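Local coordinates for coiled-coil and C2 domain-containing protein 1-like (Drosophila melanogaster, PDB 6EI6) that binds phosphatidylinositol monophosphates and regulates the ESCRT pathway in endosomal protein sorting, probably by keeping the ESCRT-III subunit shrub from polymerising inappropriately, at residues F146-K157 against F173-F184. Numbering follows the deposited sequence.
Sequences FPLLNDESFKTK and FKVDIQRTNRQF. With SO4 (sulfate ion), chain D.
Val175 and the rings of Phe146 and Phe154 form the heart of an apolar contact between edge strand 171-176 of one sheet and the loop joining strands 140-145 and 155-157 of the facing sheet, with the two phenylalanines at the ends of that loop. Each methyl of the valine serves a different ring. CG1 sits over the centre of the Phe146 ring, 4.2 Å from its centroid and 11° off the normal, while CG2 lies 4.0 Å from the centroid of the Phe154 ring, displaced somewhat toward the rim; both are CH-pi contacts. Each phenylalanine is set toward Val175 with CG anti to its own backbone N (chi1 -179° in Phe146, -171° in Phe154), and a backbone hydrogen bond from Phe146 N to Phe154 O, 3.0 Å long, joins the two ends of the loop. The far face of Phe146 is covered by CD of Pro147, and Leu120 and Ile122 of strand 119-128 continue the packing around this ring. Further along, both branches of Thr156 meet the Phe173 ring, OG1 nearest at 3.3 Å from CE2, and carbonyl O of Lys157 approaches the edge of the same ring. In the other direction CD2 of Leu148 lies at the edge of Phe184, 4.2 Å from CZ, where helix 182-190 begins and Leu149 reaches in beside Gln183. Lys157 points away from segment 173-184, and its NZ donates a 2.9 Å hydrogen bond to O1 of a sulfate. Face-to-face packing of two four-stranded antiparallel sheets, joined here at one edge by strand and loop side chains, is the hallmark of the C2 beta-sandwich, the domain through which this protein interacts with membranes.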
ATOM      1  N   PHE A 146      11.287 -11.744  -3.428  1.00 58.87           N
ATOM      2  CA  PHE A 146      10.077 -11.717  -2.610  1.00 58.76           C
ATOM      3  C   PHE A 146      10.145 -12.832  -1.572  1.00 61.11           C
ATOM      4  O   PHE A 146      10.245 -14.010  -1.953  1.00 67.41           O
ATOM      5  CB  PHE A 146       8.827 -11.878  -3.493  1.00 60.15           C
ATOM      6  CG  PHE A 146       7.545 -11.824  -2.722  1.00 61.85           C
ATOM      7  CD1 PHE A 146       7.122 -12.908  -1.962  1.00 62.40           C
ATOM      8  CD2 PHE A 146       6.782 -10.671  -2.716  1.00 61.88           C
ATOM      9  CE1 PHE A 146       5.965 -12.842  -1.217  1.00 62.61           C
ATOM     10  CE2 PHE A 146       5.619 -10.599  -1.971  1.00 58.88           C
ATOM     11  CZ  PHE A 146       5.209 -11.686  -1.223  1.00 60.53           C
ATOM     12  N   PRO A 147      10.048 -12.546  -0.275  1.00 61.78           N
ATOM     13  CA  PRO A 147      10.227 -13.613   0.722  1.00 66.53           C
ATOM     14  C   PRO A 147       9.084 -14.623   0.692  1.00 66.58           C
ATOM     15  O   PRO A 147       7.916 -14.256   0.558  1.00 63.94           O
ATOM     16  CB  PRO A 147      10.274 -12.852   2.057  1.00 60.45           C
ATOM     17  CG  PRO A 147       9.525 -11.603   1.813  1.00 60.82           C
ATOM     18  CD  PRO A 147       9.677 -11.259   0.341  1.00 60.19           C
ATOM     19  N   LEU A 148       9.432 -15.910   0.810  1.00 67.35           N
ATOM     20  CA  LEU A 148       8.418 -16.962   0.887  1.00 66.60           C
ATOM     21  C   LEU A 148       8.548 -17.733   2.199  1.00 70.16           C
ATOM     22  O   LEU A 148       9.011 -17.177   3.203  1.00 65.41           O
ATOM     23  CB  LEU A 148       8.511 -17.898  -0.322  1.00 60.30           C
ATOM     24  CG  LEU A 148       8.228 -17.248  -1.691  1.00 62.07           C
ATOM     25  CD1 LEU A 148       8.295 -18.235  -2.830  1.00 61.85           C
ATOM     26  CD2 LEU A 148       6.888 -16.529  -1.736  1.00 63.99           C
ATOM     27  N   LEU A 149       8.148 -19.007   2.202  1.00 76.80           N
ATOM     28  CA  LEU A 149       8.050 -19.785   3.437  1.00 77.59           C
ATOM     29  C   LEU A 149       9.414 -20.246   3.927  1.00 80.56           C
ATOM     30  O   LEU A 149      10.255 -20.692   3.139  1.00 80.68           O
ATOM     31  CB  LEU A 149       7.162 -21.011   3.245  1.00 73.64           C
ATOM     32  CG  LEU A 149       5.670 -20.789   3.021  1.00 74.83           C
ATOM     33  CD1 LEU A 149       5.129 -19.669   3.913  1.00 74.83           C
ATOM     34  CD2 LEU A 149       5.407 -20.523   1.540  1.00 70.59           C
ATOM     35  N   ASN A 150       9.596 -20.173   5.249  1.00 86.63           N
ATOM     36  CA  ASN A 150      10.851 -20.470   5.934  1.00 88.34           C
ATOM     37  C   ASN A 150      12.011 -19.866   5.167  1.00 87.32           C
ATOM     38  O   ASN A 150      12.596 -20.524   4.299  1.00 89.19           O
ATOM     39  CB  ASN A 150      11.018 -21.975   6.117  1.00 90.61           C
ATOM     40  CG  ASN A 150      10.010 -22.545   7.090  1.00 91.41           C
ATOM     41  OD1 ASN A 150       9.245 -23.447   6.745  1.00 92.17           O
ATOM     42  ND2 ASN A 150       9.994 -22.011   8.312  1.00 87.10           N
ATOM     43  N   ASP A 151      12.343 -18.621   5.516  1.00 90.84           N
ATOM     44  CA  ASP A 151      13.052 -17.701   4.634  1.00 94.80           C
ATOM     45  C   ASP A 151      14.119 -18.415   3.811  1.00 95.75           C
ATOM     46  O   ASP A 151      14.985 -19.107   4.357  1.00 98.19           O
ATOM     47  CB  ASP A 151      13.671 -16.556   5.455  1.00 99.23           C
ATOM     48  CG  ASP A 151      14.742 -17.028   6.435  1.00105.59           C
ATOM     49  OD1 ASP A 151      14.585 -18.128   7.017  1.00103.14           O
ATOM     50  OD2 ASP A 151      15.738 -16.287   6.624  1.00106.34           O
ATOM     51  N   GLU A 152      14.027 -18.279   2.487  1.00 88.54           N
ATOM     52  CA  GLU A 152      13.005 -17.470   1.807  1.00 86.33           C
ATOM     53  C   GLU A 152      12.614 -18.230   0.558  1.00 78.94           C
ATOM     54  O   GLU A 152      12.552 -19.469   0.573  1.00 76.01           O
ATOM     55  CB  GLU A 152      13.548 -16.077   1.404  1.00 85.51           C
ATOM     56  CG  GLU A 152      13.179 -14.878   2.287  1.00 81.51           C
ATOM     57  CD  GLU A 152      13.773 -13.542   1.773  1.00 83.93           C
ATOM     58  OE1 GLU A 152      13.730 -13.278   0.542  1.00 80.93           O
ATOM     59  OE2 GLU A 152      14.284 -12.752   2.607  1.00 89.21           O
ATOM     60  N   SER A 153      12.341 -17.446  -0.497  1.00 68.77           N
ATOM     61  CA  SER A 153      12.710 -17.783  -1.870  1.00 69.98           C
ATOM     62  C   SER A 153      12.245 -16.716  -2.855  1.00 65.01           C
ATOM     63  O   SER A 153      12.496 -15.529  -2.640  1.00 73.38           O
ATOM     64  CB  SER A 153      12.181 -19.160  -2.283  1.00 80.76           C
ATOM     65  OG  SER A 153      13.140 -20.177  -1.999  1.00 88.16           O
ATOM     66  N   PHE A 154      11.583 -17.147  -3.927  1.00 65.55           N
ATOM     67  CA  PHE A 154      11.197 -16.380  -5.114  1.00 61.93           C
ATOM     68  C   PHE A 154      12.129 -15.253  -5.536  1.00 57.72           C
ATOM     69  O   PHE A 154      12.125 -14.175  -4.938  1.00 59.70           O
ATOM     70  CB  PHE A 154       9.804 -15.768  -4.981  1.00 61.12           C
ATOM     71  CG  PHE A 154       9.319 -15.154  -6.278  1.00 62.36           C
ATOM     72  CD1 PHE A 154       9.194 -15.932  -7.419  1.00 61.71           C
ATOM     73  CD2 PHE A 154       9.051 -13.804  -6.375  1.00 59.98           C
ATOM     74  CE1 PHE A 154       8.777 -15.383  -8.618  1.00 62.68           C
ATOM     75  CE2 PHE A 154       8.630 -13.255  -7.581  1.00 59.76           C
ATOM     76  CZ  PHE A 154       8.484 -14.047  -8.697  1.00 52.42           C
ATOM     77  N   LYS A 155      12.866 -15.467  -6.619  1.00 60.29           N
ATOM     78  CA  LYS A 155      13.736 -14.457  -7.200  1.00 56.06           C
ATOM     79  C   LYS A 155      13.533 -14.479  -8.702  1.00 50.63           C
ATOM     80  O   LYS A 155      13.370 -15.548  -9.289  1.00 58.27           O
ATOM     81  CB  LYS A 155      15.228 -14.710  -6.872  1.00 54.75           C
ATOM     82  CG  LYS A 155      15.543 -15.102  -5.416  1.00 55.21           C
ATOM     83  CD  LYS A 155      16.833 -14.430  -4.915  1.00 65.60           C
ATOM     84  CE  LYS A 155      17.453 -15.176  -3.722  1.00 68.25           C
ATOM     85  NZ  LYS A 155      18.955 -15.199  -3.699  1.00 62.74           N
ATOM     86  N   THR A 156      13.535 -13.304  -9.320  1.00 50.15           N
ATOM     87  CA  THR A 156      13.396 -13.206 -10.764  1.00 47.45           C
ATOM     88  C   THR A 156      14.031 -11.894 -11.198  1.00 45.69           C
ATOM     89  O   THR A 156      14.609 -11.177 -10.379  1.00 49.64           O
ATOM     90  CB  THR A 156      11.928 -13.311 -11.203  1.00 52.62           C
ATOM     91  OG1 THR A 156      11.819 -12.914 -12.578  1.00 55.92           O
ATOM     92  CG2 THR A 156      11.039 -12.397 -10.374  1.00 51.35           C
ATOM     93  N   LYS A 157      13.926 -11.574 -12.492  1.00 43.25           N
ATOM     94  CA  LYS A 157      14.557 -10.358 -13.000  1.00 50.46           C
ATOM     95  C   LYS A 157      13.869  -9.884 -14.273  1.00 49.68           C
ATOM     96  O   LYS A 157      13.277 -10.675 -15.009  1.00 50.70           O
ATOM     97  CB  LYS A 157      16.056 -10.565 -13.272  1.00 56.88           C
ATOM     98  CG  LYS A 157      16.384 -11.319 -14.566  1.00 54.49           C
ATOM     99  CD  LYS A 157      17.862 -11.206 -14.915  1.00 59.47           C
ATOM    100  CE  LYS A 157      18.188 -11.869 -16.252  1.00 62.04           C
ATOM    101  NZ  LYS A 157      18.688 -13.257 -16.056  1.00 71.67           N
ATOM    102  N   PHE A 173       5.254  -9.615 -12.454  1.00 47.18           N
ATOM    103  CA  PHE A 173       5.555 -10.957 -11.976  1.00 46.37           C
ATOM    104  C   PHE A 173       4.527 -11.308 -10.918  1.00 50.29           C
ATOM    105  O   PHE A 173       4.202 -10.472 -10.072  1.00 56.28           O
ATOM    106  CB  PHE A 173       6.985 -11.066 -11.389  1.00 47.30           C
ATOM    107  CG  PHE A 173       8.059 -10.414 -12.245  1.00 55.88           C
ATOM    108  CD1 PHE A 173       8.228  -9.033 -12.258  1.00 52.92           C
ATOM    109  CD2 PHE A 173       8.899 -11.179 -13.031  1.00 55.69           C
ATOM    110  CE1 PHE A 173       9.196  -8.431 -13.045  1.00 54.78           C
ATOM    111  CE2 PHE A 173       9.875 -10.580 -13.817  1.00 49.72           C
ATOM    112  CZ  PHE A 173      10.022  -9.211 -13.823  1.00 53.94           C
ATOM    113  N   LYS A 174       3.989 -12.523 -10.976  1.00 51.79           N
ATOM    114  CA  LYS A 174       2.987 -12.975 -10.019  1.00 50.81           C
ATOM    115  C   LYS A 174       3.562 -14.088  -9.158  1.00 49.74           C
ATOM    116  O   LYS A 174       4.335 -14.920  -9.633  1.00 56.21           O
ATOM    117  CB  LYS A 174       1.720 -13.460 -10.721  1.00 52.36           C
ATOM    118  CG  LYS A 174       0.892 -12.354 -11.404  1.00 54.57           C
ATOM    119  CD  LYS A 174      -0.441 -12.922 -11.928  1.00 57.19           C
ATOM    120  CE  LYS A 174      -1.029 -12.082 -13.055  1.00 65.87           C
ATOM    121  NZ  LYS A 174      -2.377 -12.571 -13.488  1.00 70.45           N
ATOM    122  N   VAL A 175       3.205 -14.107  -7.885  1.00 47.21           N
ATOM    123  CA  VAL A 175       3.646 -15.177  -7.006  1.00 56.36           C
ATOM    124  C   VAL A 175       2.453 -15.629  -6.165  1.00 59.87           C
ATOM    125  O   VAL A 175       1.447 -14.923  -6.038  1.00 58.92           O
ATOM    126  CB  VAL A 175       4.846 -14.738  -6.124  1.00 54.31           C
ATOM    127  CG1 VAL A 175       4.381 -13.915  -4.932  1.00 54.74           C
ATOM    128  CG2 VAL A 175       5.629 -15.942  -5.670  1.00 59.99           C
ATOM    129  N   ASP A 176       2.561 -16.845  -5.621  1.00 59.06           N
ATOM    130  CA  ASP A 176       1.524 -17.429  -4.774  1.00 60.03           C
ATOM    131  C   ASP A 176       1.801 -17.136  -3.306  1.00 63.20           C
ATOM    132  O   ASP A 176       2.915 -17.350  -2.814  1.00 63.31           O
ATOM    133  CB  ASP A 176       1.438 -18.942  -4.975  1.00 59.34           C
ATOM    134  CG  ASP A 176       0.441 -19.333  -6.043  1.00 71.65           C
ATOM    135  OD1 ASP A 176      -0.592 -18.624  -6.199  1.00 67.45           O
ATOM    136  OD2 ASP A 176       0.709 -20.341  -6.746  1.00 76.64           O
ATOM    137  N   ILE A 177       0.777 -16.667  -2.608  1.00 64.66           N
ATOM    138  CA  ILE A 177       0.830 -16.489  -1.166  1.00 68.97           C
ATOM    139  C   ILE A 177      -0.248 -17.371  -0.553  1.00 67.11           C
ATOM    140  O   ILE A 177      -1.187 -17.800  -1.230  1.00 65.50           O
ATOM    141  CB  ILE A 177       0.630 -15.016  -0.762  1.00 65.03           C
ATOM    142  CG1 ILE A 177      -0.759 -14.546  -1.210  1.00 61.61           C
ATOM    143  CG2 ILE A 177       1.736 -14.145  -1.354  1.00 59.33           C
ATOM    144  CD1 ILE A 177      -0.917 -13.042  -1.311  1.00 63.12           C
ATOM    145  N   GLN A 178      -0.100 -17.648   0.742  1.00 67.28           N
ATOM    146  CA  GLN A 178      -1.147 -18.292   1.533  1.00 68.26           C
ATOM    147  C   GLN A 178      -1.588 -17.332   2.632  1.00 66.44           C
ATOM    148  O   GLN A 178      -0.967 -17.275   3.699  1.00 69.94           O
ATOM    149  CB  GLN A 178      -0.674 -19.606   2.134  1.00 72.84           C
ATOM    150  CG  GLN A 178      -0.328 -20.662   1.123  1.00 77.46           C
ATOM    151  CD  GLN A 178       1.159 -20.897   1.062  1.00 79.04           C
ATOM    152  OE1 GLN A 178       1.777 -21.323   2.049  1.00 75.38           O
ATOM    153  NE2 GLN A 178       1.752 -20.612  -0.094  1.00 78.19           N
ATOM    154  N   ARG A 179      -2.682 -16.609   2.372  1.00 62.11           N
ATOM    155  CA  ARG A 179      -3.280 -15.744   3.381  1.00 59.81           C
ATOM    156  C   ARG A 179      -3.521 -16.473   4.698  1.00 67.33           C
ATOM    157  O   ARG A 179      -3.496 -15.847   5.767  1.00 66.45           O
ATOM    158  CB  ARG A 179      -4.590 -15.175   2.847  1.00 56.11           C
ATOM    159  CG  ARG A 179      -4.404 -14.211   1.712  1.00 52.73           C
ATOM    160  CD  ARG A 179      -5.720 -13.850   1.079  1.00 52.57           C
ATOM    161  NE  ARG A 179      -5.550 -13.009  -0.105  1.00 52.38           N
ATOM    162  CZ  ARG A 179      -5.542 -11.682  -0.076  1.00 50.64           C
ATOM    163  NH1 ARG A 179      -5.689 -11.061   1.084  1.00 51.14           N
ATOM    164  NH2 ARG A 179      -5.390 -10.975  -1.195  1.00 49.55           N
ATOM    165  N   THR A 180      -3.733 -17.794   4.641  1.00 67.03           N
ATOM    166  CA  THR A 180      -4.040 -18.567   5.841  1.00 68.46           C
ATOM    167  C   THR A 180      -2.812 -18.754   6.730  1.00 71.58           C
ATOM    168  O   THR A 180      -2.929 -18.740   7.960  1.00 75.52           O
ATOM    169  CB  THR A 180      -4.628 -19.924   5.450  1.00 65.99           C
ATOM    170  OG1 THR A 180      -5.666 -19.732   4.484  1.00 71.06           O
ATOM    171  CG2 THR A 180      -5.209 -20.612   6.657  1.00 66.22           C
ATOM    172  N   ASN A 181      -1.632 -18.938   6.139  1.00 71.84           N
ATOM    173  CA  ASN A 181      -0.421 -19.196   6.921  1.00 76.29           C
ATOM    174  C   ASN A 181      -0.046 -17.968   7.748  1.00 75.74           C
ATOM    175  O   ASN A 181       0.232 -16.897   7.195  1.00 73.77           O
ATOM    176  CB  ASN A 181       0.741 -19.581   6.002  1.00 76.31           C
ATOM    177  CG  ASN A 181       1.828 -20.381   6.723  1.00 81.86           C
ATOM    178  OD1 ASN A 181       2.479 -21.229   6.117  1.00 81.59           O
ATOM    179  ND2 ASN A 181       2.014 -20.122   8.024  1.00 83.13           N
ATOM    180  N   ARG A 182      -0.007 -18.127   9.074  1.00 80.66           N
ATOM    181  CA  ARG A 182       0.321 -16.992   9.935  1.00 80.06           C
ATOM    182  C   ARG A 182       1.739 -16.472   9.703  1.00 74.99           C
ATOM    183  O   ARG A 182       2.014 -15.303   9.991  1.00 72.54           O
ATOM    184  CB  ARG A 182       0.116 -17.357  11.413  1.00 80.83           C
ATOM    185  CG  ARG A 182       1.055 -18.419  11.960  1.00 84.05           C
ATOM    186  CD  ARG A 182       0.251 -19.593  12.538  1.00 93.15           C
ATOM    187  NE  ARG A 182       1.069 -20.782  12.803  1.00 96.76           N
ATOM    188  CZ  ARG A 182       1.216 -21.804  11.958  1.00 88.28           C
ATOM    189  NH1 ARG A 182       0.617 -21.785  10.772  1.00 81.20           N
ATOM    190  NH2 ARG A 182       1.975 -22.843  12.296  1.00 84.73           N
ATOM    191  N   GLN A 183       2.638 -17.292   9.162  1.00 75.99           N
ATOM    192  CA  GLN A 183       3.965 -16.790   8.839  1.00 74.53           C
ATOM    193  C   GLN A 183       4.001 -16.048   7.506  1.00 75.77           C
ATOM    194  O   GLN A 183       4.912 -15.241   7.286  1.00 75.07           O
ATOM    195  CB  GLN A 183       4.984 -17.932   8.840  1.00 75.68           C
ATOM    196  CG  GLN A 183       5.281 -18.537   7.478  1.00 81.39           C
ATOM    197  CD  GLN A 183       6.632 -19.257   7.456  1.00 86.21           C
ATOM    198  OE1 GLN A 183       7.478 -19.049   8.334  1.00 85.41           O
ATOM    199  NE2 GLN A 183       6.827 -20.120   6.465  1.00 80.34           N
ATOM    200  N   PHE A 184       3.037 -16.284   6.615  1.00 73.62           N
ATOM    201  CA  PHE A 184       2.881 -15.372   5.489  1.00 67.28           C
ATOM    202  C   PHE A 184       2.357 -14.027   5.960  1.00 65.61           C
ATOM    203  O   PHE A 184       2.708 -12.977   5.403  1.00 59.42           O
ATOM    204  CB  PHE A 184       1.927 -15.948   4.458  1.00 66.90           C
ATOM    205  CG  PHE A 184       2.600 -16.466   3.235  1.00 69.23           C
ATOM    206  CD1 PHE A 184       3.309 -15.615   2.400  1.00 68.31           C
ATOM    207  CD2 PHE A 184       2.509 -17.812   2.908  1.00 76.74           C
ATOM    208  CE1 PHE A 184       3.931 -16.100   1.254  1.00 72.37           C
ATOM    209  CE2 PHE A 184       3.113 -18.306   1.770  1.00 77.84           C
ATOM    210  CZ  PHE A 184       3.833 -17.456   0.940  1.00 76.86           C
TER
HETATM  211  S   SO4 D 902      20.732 -15.736 -13.306  1.00118.35           S
HETATM  212  O1  SO4 D 902      19.909 -14.659 -13.868  1.00 93.57           O
HETATM  213  O2  SO4 D 902      20.034 -16.343 -12.164  1.00107.38           O
HETATM  214  O3  SO4 D 902      20.984 -16.759 -14.332  1.00109.82           O
HETATM  215  O4  SO4 D 902      22.013 -15.179 -12.860  1.00103.77           O